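Local atomic coordinates of geranyltranstransferase (Thermotoga neapolitana, PDB entry 4WK5), a protein that belongs to the farnesyl/geranylgeranyl diphosphate synthase family and probably acts as a magnesium-dependent prenyltransferase in isoprenoid biosynthesis. Residues L189-F194 against F207-G212. Numbering follows the deposited sequence.
Sequences LFAFCF and FVKKLG
Val208 O accepts the helical hydrogen bond from Gly212 N at 3.0 Å and is also approached across the contact by Phe194 CB, 3.5 Å away, which places the base of the Phe194 side chain against this turn. With CG anti to the carbonyl carbon (chi1 -79°), the CD2 side of the Phe194 ring reaches Gly212, CD2 lying 3.4 Å from Gly212 CA, at an oblique angle to the ring. Replacing Phe194 by an alanine would probably open a gap beside Gly212 and cost Leu63 and Leu272 their shared aromatic neighbour. The backbones come closest between Ala191 CA and Gly212 CA, 3.8 Å apart; a CB on Gly212 would run into Ala191 CA, Phe190 O and the Phe194 ring, so the missing side chain probably permits the 7.1 Å approach of the segment axes. Ala191 CB in turn rests 3.3 Å from Lys209 O and 3.7 Å from Lys209 CG. From there the extended lysine chain carries its NZ off to a salt bridge with Glu148. Phe190 contributes its CB, 3.3 Å from Gly212 O, while its ring meets Phe215 and Phe219. No hydrogen bond joins the segments, whose axes run roughly antiparallel (144°): close helix-helix packing at a glycine and an alanine, between consecutive helices 175-201 and 206-229 of the all-alpha isoprenoid synthase fold.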
ATOM      1  N   LEU A 189     -10.812  -2.910 -10.082  1.00 18.09           N
ATOM      2  CA  LEU A 189      -9.616  -2.441 -10.773  1.00 17.65           C
ATOM      3  C   LEU A 189      -9.918  -2.221 -12.257  1.00 17.71           C
ATOM      4  O   LEU A 189      -9.387  -1.289 -12.867  1.00 18.64           O
ATOM      5  CB  LEU A 189      -8.440  -3.410 -10.607  1.00 19.27           C
ATOM      6  CG  LEU A 189      -7.071  -2.920 -11.108  1.00 19.79           C
ATOM      7  CD1 LEU A 189      -6.709  -1.553 -10.528  1.00 20.13           C
ATOM      8  CD2 LEU A 189      -6.010  -3.953 -10.699  1.00 19.30           C
ATOM      9  N   PHE A 190     -10.772  -3.054 -12.843  1.00 17.36           N
ATOM     10  CA  PHE A 190     -11.168  -2.801 -14.235  1.00 19.77           C
ATOM     11  C   PHE A 190     -12.011  -1.538 -14.337  1.00 20.82           C
ATOM     12  O   PHE A 190     -11.894  -0.795 -15.302  1.00 19.66           O
ATOM     13  CB  PHE A 190     -11.916  -4.003 -14.824  1.00 18.55           C
ATOM     14  CG  PHE A 190     -10.997  -5.102 -15.308  1.00 22.79           C
ATOM     15  CD1 PHE A 190     -10.260  -4.945 -16.480  1.00 24.55           C
ATOM     16  CD2 PHE A 190     -10.871  -6.285 -14.592  1.00 19.46           C
ATOM     17  CE1 PHE A 190      -9.406  -5.959 -16.925  1.00 24.98           C
ATOM     18  CE2 PHE A 190     -10.030  -7.295 -15.020  1.00 22.37           C
ATOM     19  CZ  PHE A 190      -9.294  -7.137 -16.197  1.00 23.44           C
ATOM     20  N   ALA A 191     -12.854  -1.274 -13.342  1.00 18.52           N
ATOM     21  CA  ALA A 191     -13.639  -0.045 -13.367  1.00 20.23           C
ATOM     22  C   ALA A 191     -12.704   1.169 -13.365  1.00 20.13           C
ATOM     23  O   ALA A 191     -12.960   2.183 -14.036  1.00 20.14           O
ATOM     24  CB  ALA A 191     -14.590   0.003 -12.177  1.00 22.43           C
ATOM     25  N   PHE A 192     -11.615   1.064 -12.603  1.00 18.04           N
ATOM     26  CA  PHE A 192     -10.649   2.147 -12.536  1.00 16.81           C
ATOM     27  C   PHE A 192      -9.943   2.320 -13.880  1.00 19.58           C
ATOM     28  O   PHE A 192      -9.638   3.451 -14.274  1.00 21.10           O
ATOM     29  CB  PHE A 192      -9.626   1.906 -11.416  1.00 17.21           C
ATOM     30  CG  PHE A 192      -8.617   3.010 -11.277  1.00 17.18           C
ATOM     31  CD1 PHE A 192      -8.934   4.174 -10.585  1.00 17.19           C
ATOM     32  CD2 PHE A 192      -7.352   2.892 -11.847  1.00 17.87           C
ATOM     33  CE1 PHE A 192      -7.994   5.201 -10.460  1.00 20.10           C
ATOM     34  CE2 PHE A 192      -6.417   3.911 -11.723  1.00 20.38           C
ATOM     35  CZ  PHE A 192      -6.738   5.061 -11.031  1.00 20.40           C
ATOM     36  N   CYS A 193      -9.705   1.220 -14.593  1.00 18.33           N
ATOM     37  CA  CYS A 193      -9.075   1.309 -15.919  1.00 17.67           C
ATOM     38  C   CYS A 193      -9.916   2.134 -16.885  1.00 20.80           C
ATOM     39  O   CYS A 193      -9.366   2.805 -17.743  1.00 21.00           O
ATOM     40  CB  CYS A 193      -8.827  -0.071 -16.526  1.00 21.29           C
ATOM     41  SG  CYS A 193      -7.576  -1.023 -15.659  1.00 22.60           S
ATOM     42  N   PHE A 194     -11.243   2.064 -16.755  1.00 22.24           N
ATOM     43  CA  PHE A 194     -12.151   2.921 -17.526  1.00 23.20           C
ATOM     44  C   PHE A 194     -12.281   4.335 -16.947  1.00 31.62           C
ATOM     45  O   PHE A 194     -12.276   5.318 -17.689  1.00 37.63           O
ATOM     46  CB  PHE A 194     -13.541   2.273 -17.600  1.00 25.64           C
ATOM     47  CG  PHE A 194     -13.649   1.172 -18.613  1.00 26.43           C
ATOM     48  CD1 PHE A 194     -13.956   1.464 -19.935  1.00 38.58           C
ATOM     49  CD2 PHE A 194     -13.482  -0.152 -18.250  1.00 24.23           C
ATOM     50  CE1 PHE A 194     -14.065   0.452 -20.871  1.00 38.52           C
ATOM     51  CE2 PHE A 194     -13.592  -1.169 -19.182  1.00 40.13           C
ATOM     52  CZ  PHE A 194     -13.887  -0.867 -20.492  1.00 33.33           C
ATOM     53  N   PHE A 207     -20.850   6.462 -16.085  1.00 57.39           N
ATOM     54  CA  PHE A 207     -21.270   5.412 -17.007  1.00 54.46           C
ATOM     55  C   PHE A 207     -20.212   4.314 -17.143  1.00 48.63           C
ATOM     56  O   PHE A 207     -20.465   3.145 -16.839  1.00 43.74           O
ATOM     57  CB  PHE A 207     -21.574   6.014 -18.385  1.00 53.11           C
ATOM     58  CG  PHE A 207     -22.202   5.046 -19.349  1.00 56.76           C
ATOM     59  CD1 PHE A 207     -23.570   5.043 -19.546  1.00 60.26           C
ATOM     60  CD2 PHE A 207     -21.429   4.135 -20.051  1.00 59.76           C
ATOM     61  CE1 PHE A 207     -24.151   4.161 -20.426  1.00 59.46           C
ATOM     62  CE2 PHE A 207     -22.013   3.240 -20.921  1.00 62.95           C
ATOM     63  CZ  PHE A 207     -23.373   3.258 -21.115  1.00 61.02           C
ATOM     64  N   VAL A 208     -19.027   4.703 -17.609  1.00 44.98           N
ATOM     65  CA  VAL A 208     -17.988   3.744 -17.962  1.00 38.49           C
ATOM     66  C   VAL A 208     -17.435   2.964 -16.769  1.00 37.20           C
ATOM     67  O   VAL A 208     -16.920   1.858 -16.942  1.00 42.08           O
ATOM     68  CB  VAL A 208     -16.812   4.437 -18.678  1.00 34.80           C
ATOM     69  CG1 VAL A 208     -17.237   4.909 -20.054  1.00 43.64           C
ATOM     70  CG2 VAL A 208     -16.284   5.596 -17.844  1.00 36.56           C
ATOM     71  N   LYS A 209     -17.524   3.534 -15.567  1.00 38.24           N
ATOM     72  CA  LYS A 209     -17.072   2.829 -14.367  1.00 40.71           C
ATOM     73  C   LYS A 209     -17.931   1.583 -14.136  1.00 38.12           C
ATOM     74  O   LYS A 209     -17.427   0.511 -13.760  1.00 32.83           O
ATOM     75  CB  LYS A 209     -17.119   3.751 -13.148  1.00 41.46           C
ATOM     76  CG  LYS A 209     -16.589   3.122 -11.874  1.00 39.40           C
ATOM     77  CD  LYS A 209     -16.678   4.088 -10.702  1.00 44.71           C
ATOM     78  CE  LYS A 209     -16.210   3.433  -9.412  1.00 43.24           C
ATOM     79  NZ  LYS A 209     -16.220   4.381  -8.259  1.00 41.81           N
ATOM     80  N   LYS A 210     -19.230   1.737 -14.382  1.00 42.08           N
ATOM     81  CA  LYS A 210     -20.181   0.632 -14.335  1.00 34.67           C
ATOM     82  C   LYS A 210     -19.810  -0.439 -15.361  1.00 29.93           C
ATOM     83  O   LYS A 210     -19.914  -1.635 -15.098  1.00 31.73           O
ATOM     84  CB  LYS A 210     -21.594   1.155 -14.585  1.00 47.15           C
ATOM     85  CG  LYS A 210     -22.694   0.394 -13.864  1.00 56.10           C
ATOM     86  CD  LYS A 210     -24.047   1.047 -14.124  1.00 64.29           C
ATOM     87  CE  LYS A 210     -25.157   0.377 -13.335  1.00 73.04           C
ATOM     88  NZ  LYS A 210     -26.490   0.608 -13.960  1.00 77.65           N
ATOM     89  N   LEU A 211     -19.365   0.005 -16.533  1.00 28.27           N
ATOM     90  CA  LEU A 211     -18.893  -0.899 -17.579  1.00 31.05           C
ATOM     91  C   LEU A 211     -17.705  -1.737 -17.133  1.00 32.10           C
ATOM     92  O   LEU A 211     -17.673  -2.949 -17.344  1.00 30.49           O
ATOM     93  CB  LEU A 211     -18.505  -0.115 -18.831  1.00 36.30           C
ATOM     94  CG  LEU A 211     -19.610   0.535 -19.651  1.00 38.76           C
ATOM     95  CD1 LEU A 211     -19.005   1.078 -20.940  1.00 41.10           C
ATOM     96  CD2 LEU A 211     -20.747  -0.444 -19.941  1.00 36.14           C
ATOM     97  N   GLY A 212     -16.719  -1.091 -16.517  1.00 26.70           N
ATOM     98  CA  GLY A 212     -15.534  -1.800 -16.086  1.00 27.69           C
ATOM     99  C   GLY A 212     -15.838  -2.835 -15.027  1.00 26.92           C
ATOM    100  O   GLY A 212     -15.252  -3.919 -15.014  1.00 26.70           O
TER